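Local coordinates for protein putative alpha-N-acetylgalactosaminidase (Bacillus halodurans C-125, PDB 3CC1) that probably hydrolyses terminal alpha-N-acetylgalactosamine residues from glycoconjugates, as a putative alpha-N-acetylgalactosaminidase with a TIM-barrel domain and a C-terminal beta sandwich, at residues Arg295-Lys298 and Asp299-Leu302; Asp246-Leu249 and Leu250-Phe254. All coordinates share one frame; numbering follows the deposited sequence.

Contact 1: residues Arg295-Lys298 and Asp299-Leu302; sequences RFTK and DEQL
Thr-297 and Glu-300 exchange two hydrogen bonds across the start of helix 298-310. The backbone N of Thr-297 donates to Glu-300 OE1 at 2.9 Å, meeting the oxygen from above the carboxylate plane, while the backbone N of Glu-300 gives a longer bond of 3.2 Å to Thr-297 OG1. Threonine suits the N-cap because its hydroxyl sits on a short branch: OG1 lies between the backbone N and the carbonyl carbon (chi1 63°), which places it where it can accept from Glu-300 N, an amide with no earlier helical carbonyl to bond. Glutamate, three residues on, is long enough to reach back to the N-cap amide, and its negative charge probably interacts favourably with the positive end of the helix dipole. A water also donates to Glu-300 OE1, at 2.6 Å, and to Arg-295 O, while OE2 is held by His-422, so both carboxylate oxygens have partners. With an alanine here, the Thr-297 amide and the bridging water would probably lose their acceptor, and His-422 its carboxylate partner. Gln-301 adds a second clasp, its NE2 donating to Phe-296 O at 2.9 Å; that oxygen lies close to the plane of the glutamine amide, whereas NE2 stands above the plane of the Phe-296 carbonyl. An amide fits because it also offers an acceptor, OE1, to Trp-327. Asp-299 forms a salt bridge with Lys-420. The buried Phe-296 ring, apolar and packed on Leu-250, presents its edge to the carboxylate, CD1 lying 3.5 Å from Glu-300 OE1 with the two planes 78° apart, and Phe-296 CB rests on Gln-301 CG at 3.6 Å. The reciprocal side-chain-to-backbone bonds of Thr-297 and Glu-300 make a capping box, a classic way of starting an alpha helix.

Contact 2: residues Asp246-Leu249 and Leu250-Phe254; sequences DWSL and LYQMF
The indole of Trp-247 has Tyr-251 CB over one face, 4.2 Å from the centroid of the five-membered ring, a CH-pi contact between residues one helical turn apart. The tyrosine ring itself is inclined to the indole, their planes 59° apart, and offers its edge to Trp-247 CZ2, which lies 4.0 Å from Tyr-251 CD1. Both residues carry CG anti to the backbone N (chi1 173° for Trp-247), which swings the two aromatic groups out along the same flank of the helix. Near the far end of the indole, Leu-250 CD2 approaches Trp-247 CZ3 obliquely at 3.7 Å, so a branched aliphatic chain fills the angle beside the benzo ring. His-422, from the C-terminal part of the chain, stacks on the indole, and Tyr-251 OH is held by Asp-355. All this occupies the first turns of helix 247-262, which Asp-246 opens as N-cap: in one of its two modelled conformers, OD1 accepts from Ser-248 N at 2.9 Å and from Ser-248 OG, the two donors coming from opposite faces of the carboxylate plane. Aspartate fits here because a short carboxylate reaches the Ser-248 amide, and its negative charge would probably interact favourably with the positive end of the helix dipole. Ser-248 O is gripped twice by Gln-252, one turn further along, whose backbone N donates at 3.1 Å and whose side-chain NE2 donates at 3.0 Å from the other face of the carbonyl plane. In Gln-252, CG lies anti to the carbonyl carbon with the chain extended beyond it, which brings NE2 to that oxygen, and Phe-230 touches both Ser-248 and Gln-252.

In the fold
Contact 2 opens helix 247-262 and contact 1 opens helix 298-310; the centres of the two contacts are about 12 Å apart. In one modelled conformer of Asp-246, OD2 makes a salt bridge to Arg-295 NH1 (3.2 Å), which also donates to Asp-245 O. Beyond it the helices pack directly: Leu-250 CD2 lies 3.4 Å from Glu-300 O, and Trp-247 CE3 lies 3.8 Å from Glu-300 OE2. His-422, which bonds Glu-300 and stacks on Trp-247, ties both contacts to the C-terminal beta-sandwich domain. The pocket of the bound polyether (Gly-336, Glu-367, Tyr-369, Phe-398, Lys-428 and Ser-430) includes no residue of either contact.

Contact 1: residues Arg295-Lys298 and Asp299-Leu302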
ATOM      1  N   ARG A 295      27.561   3.565   3.935  1.00 21.93           N
ATOM      2  CA  ARG A 295      26.964   4.437   2.949  1.00 22.42           C
ATOM      3  C   ARG A 295      25.957   5.384   3.599  1.00 22.29           C
ATOM      4  O   ARG A 295      25.542   6.331   2.973  1.00 22.06           O
ATOM      5  CB  ARG A 295      26.276   3.635   1.839  1.00 23.32           C
ATOM      6  CG  ARG A 295      27.240   2.864   0.963  1.00 24.91           C
ATOM      7  CD  ARG A 295      26.515   1.769   0.217  1.00 28.05           C
ATOM      8  NE  ARG A 295      25.920   2.289  -1.005  1.00 30.88           N
ATOM      9  CZ  ARG A 295      24.618   2.537  -1.175  1.00 37.06           C
ATOM     10  NH1 ARG A 295      23.695   2.309  -0.232  1.00 34.71           N
ATOM     11  NH2 ARG A 295      24.229   3.026  -2.336  1.00 41.73           N
ATOM     12  N   PHE A 296      25.596   5.141   4.856  1.00 21.00           N
ATOM     13  CA  PHE A 296      24.623   5.996   5.542  1.00 20.31           C
ATOM     14  C   PHE A 296      25.268   7.351   5.835  1.00 21.84           C
ATOM     15  O   PHE A 296      26.421   7.423   6.286  1.00 20.69           O
ATOM     16  CB  PHE A 296      24.156   5.419   6.841  1.00 20.34           C
ATOM     17  CG  PHE A 296      23.084   4.362   6.718  1.00 19.65           C
ATOM     18  CD1 PHE A 296      22.068   4.473   5.818  1.00 22.52           C
ATOM     19  CD2 PHE A 296      23.044   3.322   7.621  1.00 23.02           C
ATOM     20  CE1 PHE A 296      21.044   3.498   5.767  1.00 23.83           C
ATOM     21  CE2 PHE A 296      22.045   2.353   7.570  1.00 25.18           C
ATOM     22  CZ  PHE A 296      21.049   2.454   6.638  1.00 24.65           C
ATOM     23  N   THR A 297      24.518   8.423   5.571  1.00 21.52           N
ATOM     24  CA  THR A 297      24.986   9.737   5.942  1.00 21.74           C
ATOM     25  C   THR A 297      24.923   9.788   7.462  1.00 21.75           C
ATOM     26  O   THR A 297      24.311   8.921   8.118  1.00 21.51           O
ATOM     27  CB  THR A 297      24.110  10.858   5.378  1.00 22.09           C
ATOM     28  OG1 THR A 297      22.795  10.732   5.951  1.00 21.54           O
ATOM     29  CG2 THR A 297      24.077  10.849   3.809  1.00 21.92           C
ATOM     30  N   LYS A 298      25.541  10.809   8.032  1.00 22.24           N
ATOM     31  CA  LYS A 298      25.482  10.986   9.487  1.00 22.84           C
ATOM     32  C   LYS A 298      24.051  11.131   9.992  1.00 22.71           C
ATOM     33  O   LYS A 298      23.683  10.563  11.016  1.00 22.78           O
ATOM     34  CB  LYS A 298      26.297  12.199   9.905  1.00 22.79           C
ATOM     35  CG  LYS A 298      27.799  11.940   9.858  1.00 26.09           C
ATOM     36  CD  LYS A 298      28.598  13.162  10.253  1.00 28.88           C
ATOM     37  CE  LYS A 298      30.078  12.785  10.301  1.00 32.23           C
ATOM     38  NZ  LYS A 298      30.828  13.983  10.779  1.00 34.15           N
ATOM     39  N   ASP A 299      23.229  11.880   9.262  1.00 22.81           N
ATOM     40  CA  ASP A 299      21.832  12.021   9.632  1.00 22.26           C
ATOM     41  C   ASP A 299      21.124  10.640   9.669  1.00 21.72           C
ATOM     42  O   ASP A 299      20.308  10.327  10.571  1.00 21.63           O
ATOM     43  CB  ASP A 299      21.083  12.951   8.694  1.00 22.61           C
ATOM     44  CG  ASP A 299      21.331  14.431   8.968  1.00 25.20           C
ATOM     45  OD1 ASP A 299      21.921  14.761  10.041  1.00 25.59           O
ATOM     46  OD2 ASP A 299      20.918  15.242   8.088  1.00 26.22           O
ATOM     47  N   GLU A 300      21.389   9.840   8.646  1.00 21.40           N
ATOM     48  CA  GLU A 300      20.812   8.506   8.555  1.00 20.81           C
ATOM     49  C   GLU A 300      21.258   7.580   9.648  1.00 20.37           C
ATOM     50  O   GLU A 300      20.481   6.774  10.120  1.00 20.09           O
ATOM     51  CB  GLU A 300      21.118   7.888   7.173  1.00 20.99           C
ATOM     52  CG  GLU A 300      20.315   8.570   6.076  1.00 20.54           C
ATOM     53  CD  GLU A 300      20.809   8.204   4.662  1.00 21.38           C
ATOM     54  OE1 GLU A 300      21.922   7.675   4.531  1.00 21.13           O
ATOM     55  OE2 GLU A 300      20.071   8.494   3.684  1.00 23.64           O
ATOM     56  N   GLN A 301      22.538   7.648  10.004  1.00 21.10           N
ATOM     57  CA  GLN A 301      23.101   6.837  11.075  1.00 21.34           C
ATOM     58  C   GLN A 301      22.378   7.145  12.419  1.00 22.31           C
ATOM     59  O   GLN A 301      21.971   6.235  13.149  1.00 21.96           O
ATOM     60  CB  GLN A 301      24.616   7.084  11.205  1.00 21.83           C
ATOM     61  CG  GLN A 301      25.470   6.610   9.979  1.00 21.84           C
ATOM     62  CD  GLN A 301      26.923   6.983  10.098  1.00 24.00           C
ATOM     63  OE1 GLN A 301      27.521   6.832  11.177  1.00 24.18           O
ATOM     64  NE2 GLN A 301      27.517   7.482   8.994  1.00 21.85           N
ATOM     65  N   LEU A 302      22.198   8.428  12.721  1.00 22.49           N
ATOM     66  CA  LEU A 302      21.463   8.836  13.939  1.00 23.39           C
ATOM     67  C   LEU A 302      19.996   8.433  13.881  1.00 23.06           C
ATOM     68  O   LEU A 302      19.439   8.017  14.861  1.00 23.21           O
ATOM     69  CB  LEU A 302      21.544  10.340  14.159  1.00 23.50           C
ATOM     70  CG  LEU A 302      22.937  10.869  14.483  1.00 25.96           C
ATOM     71  CD1 LEU A 302      22.930  12.380  14.424  1.00 26.74           C
ATOM     72  CD2 LEU A 302      23.422  10.423  15.833  1.00 25.91           C
TER
HETATM   73  O   HOH W   1      22.690   6.792   2.197  1.00 28.83           O

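Contact 2: residues Asp246-Leu249 and Leu250-Phe254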
ATOM      1  N   ASP A 246      21.647   0.938   3.300  0.50 22.26           N
ATOM      2  CA  ASP A 246      20.908   1.528   2.188  0.50 22.86           C
ATOM      3  C   ASP A 246      19.645   2.157   2.703  0.50 22.33           C
ATOM      4  O   ASP A 246      18.921   1.564   3.501  0.50 22.27           O
ATOM      5  CB  ASP A 246      20.559   0.502   1.113  0.50 23.19           C
ATOM      6  CG  ASP A 246      19.975   1.159  -0.145  0.50 26.56           C
ATOM      7  OD1 ASP A 246      18.727   1.333  -0.203  0.50 30.61           O
ATOM      8  OD2 ASP A 246      20.758   1.470  -1.086  0.50 29.76           O
ATOM      9  N   TRP A 247      19.406   3.387   2.281  1.00 21.70           N
ATOM     10  CA  TRP A 247      18.253   4.127   2.792  1.00 21.67           C
ATOM     11  C   TRP A 247      16.943   3.396   2.549  1.00 21.74           C
ATOM     12  O   TRP A 247      16.026   3.465   3.356  1.00 20.80           O
ATOM     13  CB  TRP A 247      18.165   5.530   2.199  1.00 22.01           C
ATOM     14  CG  TRP A 247      16.906   6.231   2.596  1.00 21.15           C
ATOM     15  CD1 TRP A 247      15.878   6.562   1.793  1.00 21.22           C
ATOM     16  CD2 TRP A 247      16.543   6.662   3.919  1.00 21.74           C
ATOM     17  NE1 TRP A 247      14.897   7.195   2.521  1.00 22.66           N
ATOM     18  CE2 TRP A 247      15.265   7.247   3.834  1.00 21.14           C
ATOM     19  CE3 TRP A 247      17.163   6.599   5.156  1.00 20.62           C
ATOM     20  CZ2 TRP A 247      14.609   7.792   4.939  1.00 20.93           C
ATOM     21  CZ3 TRP A 247      16.495   7.154   6.265  1.00 22.81           C
ATOM     22  CH2 TRP A 247      15.244   7.724   6.142  1.00 21.76           C
ATOM     23  N   SER A 248      16.825   2.689   1.432  1.00 22.43           N
ATOM     24  CA  SER A 248      15.563   2.051   1.141  1.00 22.95           C
ATOM     25  C   SER A 248      15.201   1.017   2.214  1.00 22.11           C
ATOM     26  O   SER A 248      14.029   0.874   2.592  1.00 22.62           O
ATOM     27  CB  SER A 248      15.556   1.387  -0.248  1.00 23.12           C
ATOM     28  OG  SER A 248      16.424   0.267  -0.210  1.00 29.16           O
ATOM     29  N   LEU A 249      16.203   0.345   2.760  1.00 21.91           N
ATOM     30  CA  LEU A 249      15.956  -0.606   3.859  1.00 21.36           C
ATOM     31  C   LEU A 249      15.636   0.100   5.183  1.00 21.83           C
ATOM     32  O   LEU A 249      14.801  -0.361   5.982  1.00 22.13           O
ATOM     33  CB  LEU A 249      17.148  -1.533   4.014  1.00 21.53           C
ATOM     34  CG  LEU A 249      17.506  -2.348   2.744  1.00 21.60           C
ATOM     35  CD1 LEU A 249      18.859  -3.010   2.968  1.00 19.58           C
ATOM     36  CD2 LEU A 249      16.411  -3.355   2.506  1.00 19.10           C
ATOM     37  N   LEU A 250      16.341   1.191   5.460  1.00 21.51           N
ATOM     38  CA  LEU A 250      16.062   1.944   6.708  1.00 21.37           C
ATOM     39  C   LEU A 250      14.653   2.536   6.656  1.00 21.00           C
ATOM     40  O   LEU A 250      13.844   2.391   7.596  1.00 21.28           O
ATOM     41  CB  LEU A 250      17.138   3.023   6.938  1.00 20.79           C
ATOM     42  CG  LEU A 250      17.069   3.856   8.201  1.00 19.60           C
ATOM     43  CD1 LEU A 250      16.793   3.039   9.493  1.00 18.52           C
ATOM     44  CD2 LEU A 250      18.379   4.726   8.326  1.00 20.14           C
ATOM     45  N   TYR A 251      14.331   3.164   5.537  1.00 20.70           N
ATOM     46  CA  TYR A 251      12.997   3.696   5.327  1.00 20.99           C
ATOM     47  C   TYR A 251      11.947   2.617   5.591  1.00 21.76           C
ATOM     48  O   TYR A 251      10.987   2.855   6.305  1.00 20.80           O
ATOM     49  CB  TYR A 251      12.801   4.198   3.903  1.00 21.06           C
ATOM     50  CG  TYR A 251      11.424   4.723   3.633  1.00 19.65           C
ATOM     51  CD1 TYR A 251      11.115   6.033   3.891  1.00 21.54           C
ATOM     52  CD2 TYR A 251      10.443   3.918   3.095  1.00 21.20           C
ATOM     53  CE1 TYR A 251       9.857   6.538   3.644  1.00 20.70           C
ATOM     54  CE2 TYR A 251       9.193   4.400   2.818  1.00 22.19           C
ATOM     55  CZ  TYR A 251       8.891   5.726   3.107  1.00 23.37           C
ATOM     56  OH  TYR A 251       7.639   6.278   2.867  1.00 21.20           O
ATOM     57  N   GLN A 252      12.119   1.447   4.994  1.00 21.79           N
ATOM     58  CA  GLN A 252      11.108   0.387   5.140  1.00 22.35           C
ATOM     59  C   GLN A 252      11.000  -0.149   6.544  1.00 21.81           C
ATOM     60  O   GLN A 252       9.919  -0.566   6.970  1.00 21.09           O
ATOM     61  CB  GLN A 252      11.342  -0.764   4.174  1.00 22.37           C
ATOM     62  CG  GLN A 252      11.223  -0.401   2.704  1.00 25.78           C
ATOM     63  CD  GLN A 252      11.633  -1.571   1.838  1.00 28.72           C
ATOM     64  OE1 GLN A 252      10.865  -2.506   1.671  1.00 35.51           O
ATOM     65  NE2 GLN A 252      12.841  -1.534   1.301  1.00 25.42           N
HETATM   66  N   MSE A 253      12.105  -0.094   7.286  1.00 23.38           N
HETATM   67  CA  MSE A 253      12.130  -0.589   8.680  1.00 22.76           C
HETATM   68  C   MSE A 253      11.111   0.146   9.535  1.00 22.80           C
HETATM   69  O   MSE A 253      10.537  -0.442  10.439  1.00 23.42           O
HETATM   70  CB  MSE A 253      13.551  -0.557   9.288  1.00 22.12           C
HETATM   71  CG  MSE A 253      13.739  -1.521  10.503  1.00 24.98           C
HETATM   72 SE   MSE A 253      13.381  -3.372  10.067  0.75 24.31          SE
HETATM   73  CE  MSE A 253      14.480  -3.497   8.570  1.00 22.14           C
ATOM     74  N   PHE A 254      10.874   1.425   9.242  1.00 22.71           N
ATOM     75  CA  PHE A 254       9.935   2.223  10.029  1.00 22.50           C
ATOM     76  C   PHE A 254       8.552   1.639   9.957  1.00 22.97           C
ATOM     77  O   PHE A 254       7.922   1.412  10.994  1.00 22.61           O
ATOM     78  CB  PHE A 254       9.975   3.732   9.678  1.00 22.34           C
ATOM     79  CG  PHE A 254      11.150   4.439  10.274  1.00 21.26           C
ATOM     80  CD1 PHE A 254      12.393   4.398   9.649  1.00 23.03           C
ATOM     81  CD2 PHE A 254      11.041   5.109  11.485  1.00 20.08           C
ATOM     82  CE1 PHE A 254      13.489   5.010  10.224  1.00 19.88           C
ATOM     83  CE2 PHE A 254      12.104   5.723  12.060  1.00 21.40           C
ATOM     84  CZ  PHE A 254      13.343   5.700  11.436  1.00 23.26           C
TER